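Local coordinates for uncharacterized protein (Bacteroides ovatus CL02T12C04, PDB 6PTM) that probably hydrolyses carrageenan from the chain ends, acting as an exo-carrageenase of glycoside hydrolase family 42, at residues Arg76-Phe81 with Ile125-Ser130; Ala85-Asp88 with Ala94-Lys97; Ala113-Asp118 with Arg480-Thr485; Glu487-Asn492 with Pro534-Glu539. One frame throughout, in Å; residues are numbered along the deposited sequence.

Contact 1 (Arg76-Phe81 with Ile125-Ser130)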
loop_
_atom_site.group_PDB
_atom_site.type_symbol
_atom_site.label_atom_id
_atom_site.label_comp_id
_atom_site.label_asym_id
_atom_site.label_seq_id
_atom_site.Cartn_x
_atom_site.Cartn_y
_atom_site.Cartn_z
ATOM N N ARG A 76 24.420 10.880 -9.637
ATOM C CA ARG A 76 24.707 10.517 -8.230
ATOM C C ARG A 76 24.528 9.011 -8.044
ATOM O O ARG A 76 25.357 8.376 -7.351
ATOM C CB ARG A 76 23.847 11.309 -7.247
ATOM C CG ARG A 76 24.111 10.944 -5.794
ATOM C CD ARG A 76 25.567 11.096 -5.381
ATOM N NE ARG A 76 26.038 12.462 -5.594
ATOM C CZ ARG A 76 25.728 13.505 -4.824
ATOM N NH1 ARG A 76 24.936 13.388 -3.768
ATOM N NH2 ARG A 76 26.221 14.692 -5.124
ATOM N N THR A 77 23.477 8.443 -8.620
ATOM C CA THR A 77 23.270 6.990 -8.526
ATOM C C THR A 77 24.507 6.276 -9.077
ATOM O O THR A 77 24.966 5.263 -8.499
ATOM C CB THR A 77 22.014 6.542 -9.264
ATOM O OG1 THR A 77 20.871 7.257 -8.784
ATOM C CG2 THR A 77 21.817 5.058 -9.078
ATOM N N ALA A 78 24.993 6.744 -10.212
ATOM C CA ALA A 78 26.120 6.128 -10.923
ATOM C C ALA A 78 27.356 6.239 -10.030
ATOM O O ALA A 78 28.011 5.193 -9.789
ATOM C CB ALA A 78 26.287 6.792 -12.264
ATOM N N GLU A 79 27.617 7.431 -9.478
ATOM C CA GLU A 79 28.795 7.672 -8.592
ATOM C C GLU A 79 28.738 6.704 -7.420
ATOM O O GLU A 79 29.753 6.129 -7.103
ATOM C CB GLU A 79 28.826 9.105 -8.076
ATOM C CG GLU A 79 29.115 10.085 -9.174
ATOM C CD GLU A 79 28.856 11.508 -8.745
ATOM O OE1 GLU A 79 28.194 11.708 -7.739
ATOM O OE2 GLU A 79 29.263 12.387 -9.469
ATOM N N ILE A 80 27.557 6.487 -6.845
ATOM C CA ILE A 80 27.406 5.596 -5.660
ATOM C C ILE A 80 27.697 4.152 -6.079
ATOM O O ILE A 80 28.441 3.472 -5.369
ATOM C CB ILE A 80 26.016 5.748 -5.015
ATOM C CG1 ILE A 80 25.890 7.126 -4.339
ATOM C CG2 ILE A 80 25.752 4.611 -4.037
ATOM C CD1 ILE A 80 24.493 7.445 -3.851
ATOM N N PHE A 81 27.124 3.706 -7.190
ATOM C CA PHE A 81 27.173 2.273 -7.568
ATOM C C PHE A 81 28.529 1.947 -8.177
ATOM O O PHE A 81 28.821 0.754 -8.280
ATOM C CB PHE A 81 26.027 1.878 -8.494
ATOM C CG PHE A 81 24.826 1.423 -7.705
ATOM C CD1 PHE A 81 23.879 2.337 -7.264
ATOM C CD2 PHE A 81 24.680 0.089 -7.364
ATOM C CE1 PHE A 81 22.776 1.901 -6.549
ATOM C CE2 PHE A 81 23.581 -0.342 -6.644
ATOM C CZ PHE A 81 22.641 0.565 -6.231
ATOM N N ILE A 125 26.267 2.321 -17.491
ATOM C CA ILE A 125 26.556 2.742 -18.901
ATOM C C ILE A 125 25.218 2.971 -19.624
ATOM O O ILE A 125 25.068 4.039 -20.278
ATOM C CB ILE A 125 27.460 1.721 -19.616
ATOM C CG1 ILE A 125 28.881 1.710 -19.027
ATOM C CG2 ILE A 125 27.482 1.954 -21.133
ATOM C CD1 ILE A 125 29.670 0.430 -19.338
ATOM N N GLU A 126 24.261 2.052 -19.465
ATOM C CA GLU A 126 22.911 2.195 -20.077
ATOM C C GLU A 126 22.270 3.475 -19.534
ATOM O O GLU A 126 21.712 4.269 -20.323
ATOM C CB GLU A 126 21.999 1.017 -19.737
ATOM C CG GLU A 126 22.549 -0.338 -20.132
ATOM C CD GLU A 126 22.549 -0.636 -21.615
ATOM O OE1 GLU A 126 21.905 0.121 -22.366
ATOM O OE2 GLU A 126 23.198 -1.629 -22.015
ATOM N N MET A 127 22.369 3.683 -18.222
ATOM C CA MET A 127 21.726 4.819 -17.530
ATOM C C MET A 127 22.371 6.138 -17.976
ATOM O O MET A 127 21.647 7.134 -18.191
ATOM C CB MET A 127 21.855 4.625 -16.019
ATOM C CG MET A 127 21.299 5.762 -15.215
ATOM S SD MET A 127 21.009 5.310 -13.474
ATOM C CE MET A 127 22.698 5.053 -12.928
ATOM N N MET A 128 23.694 6.171 -18.107
ATOM C CA MET A 128 24.385 7.375 -18.631
ATOM C C MET A 128 24.008 7.584 -20.103
ATOM O O MET A 128 23.711 8.723 -20.436
ATOM C CB MET A 128 25.901 7.258 -18.474
ATOM C CG MET A 128 26.381 7.142 -17.013
ATOM S SD MET A 128 25.985 8.520 -15.956
ATOM C CE MET A 128 24.428 7.974 -15.253
ATOM N N ASN A 129 23.949 6.543 -20.929
ATOM C CA ASN A 129 23.553 6.702 -22.354
ATOM C C ASN A 129 22.128 7.283 -22.414
ATOM O O ASN A 129 21.929 8.212 -23.185
ATOM C CB ASN A 129 23.636 5.402 -23.163
ATOM C CG ASN A 129 25.057 4.981 -23.496
ATOM O OD1 ASN A 129 25.966 5.800 -23.478
ATOM N ND2 ASN A 129 25.274 3.699 -23.758
ATOM N N SER A 130 21.166 6.782 -21.625
ATOM C CA SER A 130 19.780 7.316 -21.597
ATOM C C SER A 130 19.782 8.785 -21.153
ATOM O O SER A 130 19.043 9.609 -21.750
ATOM C CB SER A 130 18.863 6.458 -20.719
ATOM O OG SER A 130 18.756 5.138 -21.263
#
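Thr77 OG1 is gripped twice, by Thr73 O one turn earlier in its own helix and by His188 NE2, while the methyl branch of the same residue is turned to Met127 on the opposite helix. The motif is an antiparallel helix pair from the helical N-terminal region: the segments 76-81 and 125-130 run at 161° to each other with their axes 10.4 Å apart. No hydrogen bond crosses between them; the join is apolar, made mainly by the methionine methyls. With OG1 held beside the backbone N, CG2 of Thr77 lies anti to that N (OG1 chi1 -56°) and meets Met127 CE at 3.9 Å. Threonine suits this place because one branch serves the polar side and the other the apolar one. Met127 crosses Thr77 at about a right angle, and its CE also lies against Ala78 N, again at 3.9 Å. Ala78 is small enough to receive the methyl ends of two methionines at once. Helix 44-63 closes another side, with Ile51 on Ala78 and Leu54 on Met128, and Asn538 of helix 534-549 lies against both Thr77 and Met127. Met128 is the more folded of the two methionines: bends at chi2 and chi3 bring its CE to 3.7 Å from Ala78 CB, with Met127 CE 4.0 Å from that same CB.

Contact 2 (Ala85-Asp88 with Ala94-Lys97)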
loop_
_atom_site.group_PDB
_atom_site.type_symbol
_atom_site.label_atom_id
_atom_site.label_comp_id
_atom_site.label_asym_id
_atom_site.label_seq_id
_atom_site.Cartn_x
_atom_site.Cartn_y
_atom_site.Cartn_z
ATOM N N ALA A 85 30.172 -1.354 -6.895
ATOM C CA ALA A 85 30.729 -2.329 -7.843
ATOM C C ALA A 85 32.198 -2.615 -7.469
ATOM O O ALA A 85 32.600 -3.782 -7.554
ATOM C CB ALA A 85 30.616 -1.832 -9.252
ATOM N N LYS A 86 32.956 -1.596 -7.074
ATOM C CA LYS A 86 34.373 -1.747 -6.642
ATOM C C LYS A 86 34.398 -2.617 -5.381
ATOM O O LYS A 86 35.184 -3.548 -5.326
ATOM C CB LYS A 86 35.025 -0.378 -6.392
ATOM C CG LYS A 86 36.539 -0.406 -6.216
ATOM C CD LYS A 86 37.220 -1.302 -7.235
ATOM C CE LYS A 86 38.525 -0.774 -7.776
ATOM N NZ LYS A 86 38.584 -1.020 -9.237
ATOM N N TRP A 87 33.540 -2.348 -4.404
ATOM C CA TRP A 87 33.370 -3.261 -3.250
ATOM C C TRP A 87 33.051 -4.663 -3.760
ATOM O O TRP A 87 33.745 -5.601 -3.345
ATOM C CB TRP A 87 32.310 -2.780 -2.271
ATOM C CG TRP A 87 32.405 -3.521 -0.984
ATOM C CD1 TRP A 87 33.192 -3.201 0.081
ATOM C CD2 TRP A 87 31.752 -4.759 -0.655
ATOM N NE1 TRP A 87 33.034 -4.132 1.073
ATOM C CE2 TRP A 87 32.163 -5.104 0.651
ATOM C CE3 TRP A 87 30.852 -5.592 -1.322
ATOM C CZ2 TRP A 87 31.697 -6.247 1.303
ATOM C CZ3 TRP A 87 30.366 -6.703 -0.671
ATOM C CH2 TRP A 87 30.799 -7.033 0.621
ATOM N N ASP A 88 32.123 -4.807 -4.697
ATOM C CA ASP A 88 31.718 -6.156 -5.143
ATOM C C ASP A 88 32.946 -6.860 -5.756
ATOM O O ASP A 88 33.154 -8.057 -5.503
ATOM C CB ASP A 88 30.489 -6.123 -6.062
ATOM C CG ASP A 88 29.214 -5.593 -5.406
ATOM O OD1 ASP A 88 29.052 -5.827 -4.193
ATOM O OD2 ASP A 88 28.377 -4.946 -6.119
ATOM N N ALA A 94 32.164 -12.682 -0.288
ATOM C CA ALA A 94 30.994 -12.138 0.440
ATOM C C ALA A 94 29.759 -12.240 -0.463
ATOM O O ALA A 94 28.729 -12.683 0.043
ATOM C CB ALA A 94 31.269 -10.746 0.957
ATOM N N ASN A 95 29.865 -11.979 -1.777
ATOM C CA ASN A 95 28.675 -12.018 -2.671
ATOM C C ASN A 95 28.287 -13.453 -3.007
ATOM O O ASN A 95 27.079 -13.672 -3.297
ATOM C CB ASN A 95 28.823 -11.117 -3.907
ATOM C CG ASN A 95 28.723 -9.662 -3.495
ATOM O OD1 ASN A 95 27.920 -9.323 -2.627
ATOM N ND2 ASN A 95 29.578 -8.816 -4.037
ATOM N N VAL A 96 29.239 -14.400 -2.977
ATOM C CA VAL A 96 28.903 -15.836 -3.218
ATOM C C VAL A 96 27.895 -16.218 -2.124
ATOM O O VAL A 96 26.848 -16.858 -2.442
ATOM C CB VAL A 96 30.139 -16.768 -3.227
ATOM C CG1 VAL A 96 29.713 -18.237 -3.273
ATOM C CG2 VAL A 96 31.094 -16.475 -4.382
ATOM N N LYS A 97 28.237 -15.864 -0.881
ATOM C CA LYS A 97 27.408 -16.097 0.336
ATOM C C LYS A 97 26.068 -15.383 0.133
ATOM O O LYS A 97 25.023 -16.076 0.149
ATOM C CB LYS A 97 28.153 -15.618 1.583
ATOM C CG LYS A 97 29.370 -16.452 1.945
ATOM C CD LYS A 97 29.883 -16.194 3.349
ATOM C CE LYS A 97 31.203 -16.868 3.663
ATOM N NZ LYS A 97 32.349 -15.984 3.340
HETATM O O HOH W 1 27.127 -6.827 -2.670
HETATM O O HOH W 2 30.871 -9.750 -6.437
#
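Asn95 ND2 donates to Asp88 OD1 at 3.0 Å, bridging helix 69-90 and helix 92-100, two consecutive helices joined by a very short link. The N-H...O angle is 147°, the donor comes from above the carboxylate plane, and the amide and carboxylate planes are 71° apart. Both side chains take the same first torsion, CG anti to the carbonyl carbon (chi1 -72° for Asn95), and the two meet at about a right angle. Trp87 goes the other way: its CG is anti to the backbone N, which swings the indole toward helix 92-100, where it crosses the amide at a slant and brings CH2 to 3.8 Å from Ala94 CB. Alanine suits that position, since its lone methyl leaves room for the indole, whose CZ3 lies 4.1 Å from Asn95 ND2. Two waters reinforce the join. One donates to both Asp88 OD1 and Asn95 OD1; the other donates to Asp88 O and accepts from Asn95 ND2. A leucine in place of Asn95 would probably leave Asp88 OD1 short of a donor and cost each water one of its partners. The second carboxylate oxygen, Asp88 OD2, forms a salt bridge with Arg511. An amide fits opposite this aspartate because it can donate a hydrogen bond to the carboxylate and accept one from water without bringing further negative charge where Glu120 already lies near.

Contact 3 (Ala113-Asp118 with Arg480-Thr485)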
loop_
_atom_site.group_PDB
_atom_site.type_symbol
_atom_site.label_atom_id
_atom_site.label_comp_id
_atom_site.label_asym_id
_atom_site.label_seq_id
_atom_site.Cartn_x
_atom_site.Cartn_y
_atom_site.Cartn_z
ATOM N N ALA A 113 28.366 -13.908 -8.486
ATOM C CA ALA A 113 29.240 -13.037 -7.688
ATOM C C ALA A 113 30.334 -12.474 -8.611
ATOM O O ALA A 113 30.671 -11.260 -8.502
ATOM C CB ALA A 113 29.779 -13.798 -6.522
ATOM N N LYS A 114 30.792 -13.273 -9.572
ATOM C CA LYS A 114 31.837 -12.830 -10.530
ATOM C C LYS A 114 31.263 -11.798 -11.501
ATOM O O LYS A 114 31.963 -10.871 -11.797
ATOM C CB LYS A 114 32.421 -14.031 -11.273
ATOM C CG LYS A 114 33.347 -14.884 -10.424
ATOM C CD LYS A 114 34.257 -15.721 -11.281
ATOM C CE LYS A 114 35.333 -16.445 -10.503
ATOM N NZ LYS A 114 34.741 -17.597 -9.799
ATOM N N LEU A 115 30.038 -11.972 -11.995
ATOM C CA LEU A 115 29.496 -11.105 -13.074
ATOM C C LEU A 115 28.854 -9.831 -12.480
ATOM O O LEU A 115 28.717 -8.861 -13.229
ATOM C CB LEU A 115 28.532 -11.907 -13.953
ATOM C CG LEU A 115 27.178 -12.293 -13.359
ATOM C CD1 LEU A 115 26.180 -11.146 -13.429
ATOM C CD2 LEU A 115 26.615 -13.505 -14.093
ATOM N N LEU A 116 28.564 -9.785 -11.170
ATOM C CA LEU A 116 27.823 -8.665 -10.524
ATOM C C LEU A 116 28.513 -7.320 -10.759
ATOM O O LEU A 116 27.843 -6.359 -11.170
ATOM C CB LEU A 116 27.624 -8.971 -9.031
ATOM C CG LEU A 116 27.051 -7.822 -8.197
ATOM C CD1 LEU A 116 25.661 -7.450 -8.703
ATOM C CD2 LEU A 116 27.016 -8.171 -6.706
ATOM N N PRO A 117 29.847 -7.164 -10.534
ATOM C CA PRO A 117 30.482 -5.859 -10.699
ATOM C C PRO A 117 30.311 -5.272 -12.105
ATOM O O PRO A 117 29.929 -4.112 -12.222
ATOM C CB PRO A 117 31.960 -6.074 -10.312
ATOM C CG PRO A 117 31.913 -7.338 -9.463
ATOM C CD PRO A 117 30.809 -8.180 -10.081
ATOM N N ASP A 118 30.549 -6.057 -13.150
ATOM C CA ASP A 118 30.383 -5.553 -14.538
ATOM C C ASP A 118 28.899 -5.398 -14.892
ATOM O O ASP A 118 28.624 -4.613 -15.806
ATOM C CB ASP A 118 31.131 -6.404 -15.557
ATOM C CG ASP A 118 32.618 -6.082 -15.546
ATOM O OD1 ASP A 118 33.034 -5.046 -14.935
ATOM O OD2 ASP A 118 33.333 -6.865 -16.130
ATOM N N ARG A 480 12.628 -12.176 -6.842
ATOM C CA ARG A 480 13.940 -11.528 -7.080
ATOM C C ARG A 480 14.274 -11.683 -8.555
ATOM O O ARG A 480 13.972 -12.743 -9.133
ATOM C CB ARG A 480 15.053 -12.135 -6.212
ATOM C CG ARG A 480 16.137 -11.130 -5.840
ATOM C CD ARG A 480 15.737 -10.091 -4.790
ATOM N NE ARG A 480 14.977 -10.793 -3.770
ATOM C CZ ARG A 480 15.515 -11.545 -2.814
ATOM N NH1 ARG A 480 16.836 -11.605 -2.673
ATOM N NH2 ARG A 480 14.715 -12.197 -1.977
ATOM N N ASP A 481 14.847 -10.638 -9.132
ATOM C CA ASP A 481 15.272 -10.636 -10.549
ATOM C C ASP A 481 16.360 -9.576 -10.667
ATOM O O ASP A 481 16.029 -8.355 -10.597
ATOM C CB ASP A 481 14.085 -10.374 -11.483
ATOM C CG ASP A 481 14.505 -10.299 -12.946
ATOM O OD1 ASP A 481 15.699 -10.582 -13.216
ATOM O OD2 ASP A 481 13.655 -9.929 -13.801
ATOM N N LEU A 482 17.602 -10.008 -10.889
ATOM C CA LEU A 482 18.760 -9.072 -11.021
ATOM C C LEU A 482 18.458 -8.093 -12.178
ATOM O O LEU A 482 18.847 -6.901 -12.060
ATOM C CB LEU A 482 20.047 -9.876 -11.252
ATOM C CG LEU A 482 21.336 -9.051 -11.290
ATOM C CD1 LEU A 482 21.558 -8.302 -9.977
ATOM C CD2 LEU A 482 22.550 -9.912 -11.630
ATOM N N TYR A 483 17.768 -8.575 -13.228
ATOM C CA TYR A 483 17.497 -7.863 -14.516
ATOM C C TYR A 483 16.161 -7.103 -14.460
ATOM O O TYR A 483 15.642 -6.651 -15.487
ATOM C CB TYR A 483 17.535 -8.853 -15.685
ATOM C CG TYR A 483 18.798 -9.696 -15.692
ATOM C CD1 TYR A 483 20.050 -9.102 -15.563
ATOM C CD2 TYR A 483 18.750 -11.081 -15.773
ATOM C CE1 TYR A 483 21.223 -9.846 -15.526
ATOM C CE2 TYR A 483 19.916 -11.843 -15.765
ATOM C CZ TYR A 483 21.159 -11.228 -15.644
ATOM O OH TYR A 483 22.307 -11.979 -15.649
ATOM N N GLN A 484 15.615 -6.910 -13.266
ATOM C CA GLN A 484 14.375 -6.119 -13.100
ATOM C C GLN A 484 14.541 -4.834 -13.932
ATOM O O GLN A 484 15.644 -4.211 -13.877
ATOM C CB GLN A 484 14.145 -5.872 -11.599
ATOM C CG GLN A 484 12.792 -5.253 -11.303
ATOM C CD GLN A 484 12.566 -5.073 -9.821
ATOM O OE1 GLN A 484 13.188 -4.212 -9.183
ATOM N NE2 GLN A 484 11.632 -5.839 -9.284
ATOM N N THR A 485 13.519 -4.447 -14.690
ATOM C CA THR A 485 13.598 -3.296 -15.621
ATOM C C THR A 485 13.215 -1.979 -14.945
ATOM O O THR A 485 12.334 -1.938 -14.057
ATOM C CB THR A 485 12.785 -3.562 -16.886
ATOM O OG1 THR A 485 11.380 -3.563 -16.591
ATOM C CG2 THR A 485 13.217 -4.868 -17.534
#
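Leu116 and Leu482 hold their CA atoms 9.1 Å apart, the first on a helix kinked at Pro117 and the second in a type I beta turn that runs from Asp481 to Gln484. Proline has no N-H to give to the preceding turn, which suits the kink, and Gln484 N closes the beta turn on Asp481 O at 3.1 Å. Asp481 adds an Asx turn: its OD1 accepts from Tyr483 N at 2.9 Å, the N-H reaching it from above the carboxylate plane. This fixes the backbone from which Leu482 is presented. With CG anti to the backbone N (chi1 -175°), Leu482 extends toward the helix and divides its two methyls between two leucines. CD2 meets Leu115 CD1 at 4.2 Å, while CD1 lies 4.4 Å from Leu116 CD1. Branched leucine serves well here, since one fork can touch successive residues of a helix; the packing is purely apolar and fairly slack, burying 112 Å² in all. Beside it the Tyr483 ring meets Phe119 with planes at about 70°. The backbone of Leu482 is held at both ends, its N by Tyr105 OH and its O by Gln533 NE2. The turn lies between strand 466-471 and helix 486-498, whose start Thr485 caps, while on the far partner Leu116 also packs against Asp88 of helix 69-90 and Asn95 of helix 92-100.

Contact 4 (Glu487-Asn492 with Pro534-Glu539)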
loop_
_atom_site.group_PDB
_atom_site.type_symbol
_atom_site.label_atom_id
_atom_site.label_comp_id
_atom_site.label_asym_id
_atom_site.label_seq_id
_atom_site.Cartn_x
_atom_site.Cartn_y
_atom_site.Cartn_z
ATOM N N GLU A 487 11.401 0.010 -16.423
ATOM C CA GLU A 487 9.986 0.158 -16.896
ATOM C C GLU A 487 9.054 -0.457 -15.833
ATOM O O GLU A 487 7.994 0.092 -15.562
ATOM C CB GLU A 487 9.754 -0.511 -18.257
ATOM C CG GLU A 487 10.399 0.209 -19.443
ATOM C CD GLU A 487 11.911 0.049 -19.626
ATOM O OE1 GLU A 487 12.508 -0.866 -19.034
ATOM O OE2 GLU A 487 12.494 0.907 -20.286
ATOM N N TYR A 488 9.422 -1.613 -15.299
ATOM C CA TYR A 488 8.641 -2.269 -14.232
ATOM C C TYR A 488 8.566 -1.326 -13.027
ATOM O O TYR A 488 7.477 -1.121 -12.461
ATOM C CB TYR A 488 9.244 -3.613 -13.805
ATOM C CG TYR A 488 8.600 -4.084 -12.534
ATOM C CD1 TYR A 488 7.305 -4.602 -12.531
ATOM C CD2 TYR A 488 9.217 -3.852 -11.316
ATOM C CE1 TYR A 488 6.674 -4.950 -11.343
ATOM C CE2 TYR A 488 8.608 -4.210 -10.126
ATOM C CZ TYR A 488 7.331 -4.755 -10.135
ATOM O OH TYR A 488 6.742 -5.082 -8.932
ATOM N N ALA A 489 9.703 -0.751 -12.655
ATOM C CA ALA A 489 9.790 0.032 -11.405
ATOM C C ALA A 489 8.887 1.270 -11.547
ATOM O O ALA A 489 8.049 1.592 -10.605
ATOM C CB ALA A 489 11.233 0.392 -11.110
ATOM N N ARG A 490 9.036 1.979 -12.673
ATOM C CA ARG A 490 8.239 3.203 -12.992
ATOM C C ARG A 490 6.746 2.857 -13.043
ATOM O O ARG A 490 5.938 3.596 -12.448
ATOM C CB ARG A 490 8.684 3.800 -14.326
ATOM C CG ARG A 490 7.743 4.837 -14.914
ATOM C CD ARG A 490 8.352 5.456 -16.159
ATOM N NE ARG A 490 9.507 6.286 -15.828
ATOM C CZ ARG A 490 9.471 7.584 -15.510
ATOM N NH1 ARG A 490 8.326 8.229 -15.485
ATOM N NH2 ARG A 490 10.594 8.240 -15.209
ATOM N N GLY A 491 6.368 1.813 -13.765
ATOM C CA GLY A 491 4.935 1.450 -13.900
ATOM C C GLY A 491 4.288 1.218 -12.552
ATOM O O GLY A 491 3.131 1.609 -12.326
ATOM N N ASN A 492 5.011 0.581 -11.648
ATOM C CA ASN A 492 4.485 0.193 -10.328
ATOM C C ASN A 492 4.327 1.426 -9.449
ATOM O O ASN A 492 3.286 1.525 -8.789
ATOM C CB ASN A 492 5.384 -0.857 -9.682
ATOM C CG ASN A 492 4.625 -2.118 -9.379
ATOM O OD1 ASN A 492 4.364 -2.417 -8.213
ATOM N ND2 ASN A 492 4.253 -2.846 -10.424
ATOM N N PRO A 534 21.521 -0.337 -10.187
ATOM C CA PRO A 534 21.616 1.121 -10.331
ATOM C C PRO A 534 20.418 1.755 -11.057
ATOM O O PRO A 534 20.046 2.810 -10.665
ATOM C CB PRO A 534 22.912 1.342 -11.125
ATOM C CG PRO A 534 23.713 0.078 -10.871
ATOM C CD PRO A 534 22.687 -1.036 -10.749
ATOM N N ARG A 535 19.851 1.082 -12.060
ATOM C CA ARG A 535 18.774 1.662 -12.882
ATOM C C ARG A 535 17.440 1.589 -12.122
ATOM O O ARG A 535 16.632 2.526 -12.295
ATOM C CB ARG A 535 18.735 1.042 -14.273
ATOM C CG ARG A 535 19.807 1.583 -15.208
ATOM C CD ARG A 535 19.502 1.359 -16.658
ATOM N NE ARG A 535 19.512 -0.039 -17.008
ATOM C CZ ARG A 535 19.152 -0.515 -18.195
ATOM N NH1 ARG A 535 19.134 -1.818 -18.403
ATOM N NH2 ARG A 535 18.724 0.294 -19.146
ATOM N N ILE A 536 17.245 0.613 -11.235
ATOM C CA ILE A 536 16.014 0.544 -10.384
ATOM C C ILE A 536 16.050 1.664 -9.334
ATOM O O ILE A 536 15.051 2.370 -9.165
ATOM C CB ILE A 536 15.873 -0.861 -9.753
ATOM C CG1 ILE A 536 15.796 -1.954 -10.816
ATOM C CG2 ILE A 536 14.675 -0.955 -8.825
ATOM C CD1 ILE A 536 14.545 -1.893 -11.657
ATOM N N VAL A 537 17.140 1.797 -8.603
ATOM C CA VAL A 537 17.282 2.874 -7.582
ATOM C C VAL A 537 17.003 4.225 -8.257
ATOM O O VAL A 537 16.234 5.046 -7.717
ATOM C CB VAL A 537 18.675 2.794 -6.928
ATOM C CG1 VAL A 537 19.021 4.030 -6.122
ATOM C CG2 VAL A 537 18.747 1.567 -6.051
ATOM N N ASN A 538 17.612 4.473 -9.406
ATOM C CA ASN A 538 17.459 5.774 -10.107
ATOM C C ASN A 538 15.992 5.917 -10.556
ATOM O O ASN A 538 15.448 7.019 -10.396
ATOM C CB ASN A 538 18.452 5.939 -11.255
ATOM C CG ASN A 538 18.157 7.183 -12.060
ATOM O OD1 ASN A 538 18.288 8.313 -11.568
ATOM N ND2 ASN A 538 17.699 6.969 -13.274
ATOM N N GLU A 539 15.354 4.862 -11.092
ATOM C CA GLU A 539 14.056 5.049 -11.769
ATOM C C GLU A 539 12.973 5.403 -10.747
ATOM O O GLU A 539 12.021 6.133 -11.125
ATOM C CB GLU A 539 13.643 3.815 -12.538
ATOM C CG GLU A 539 12.552 4.110 -13.522
ATOM C CD GLU A 539 12.979 4.988 -14.676
ATOM O OE1 GLU A 539 14.204 5.153 -14.879
ATOM O OE2 GLU A 539 12.079 5.479 -15.396
#
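Arg490 and Glu539 form the tight part of this contact. Arg490 NE donates to Glu539 OE2 at 2.7 Å with an N-H...O angle of 159°, meeting the oxygen nearly along its C-O axis and in the guanidinium plane; NH2 adds a weak bond to the same oxygen at 3.1 Å. The arginine chain is extended to CD and bends at chi3, and Glu539 folds at chi2 to meet it, with the two planes 68° apart. Alongside, Ala489 CB lies 4.1 Å from Ile536 CD1, its small methyl allowing the helices an axis separation of 9.0 Å. They run nearly parallel, at 23°. Following strands 466-471 and 503-506 in turn, helices 486-498 and 534-549 are consistent with adjacent outer helices of the (beta/alpha)8 barrel of family 42 enzymes. A methionine in place of Arg490 would probably leave the buried Glu539 carboxylate without its counter-charge and deprive Asp546, which NH1 engages, of its mate as well. The partly exposed side is looser: Glu487 OE1 and Arg535 NH2, though opposite in charge, stay 6.3 Å apart, and Arg535 pairs instead with Glu123.

Contacts 1 to 3 share the N-terminal helices: 69-90 serves contacts 1 and 2, and 109-139 serves contacts 1 and 3. Contact 4, within the probable barrel, receives this helical layer. Its centre is about 13 Å from that of contact 1, and Met127 SD packs on Asn538 CB at 3.4 Å. Contacts 2 and 3, with centres about 11 Å apart, meet where Leu116 CD2 lies 3.5 Å from Asp88 OD2. Thr485 O, 3.3 Å from Ile536 CD1, links contact 3 to contact 4. Contacts 2 and 4 do not touch, their centres being about 23 Å apart. The enzyme is in its ligand-free form, and none of these contacts is known to line its active site.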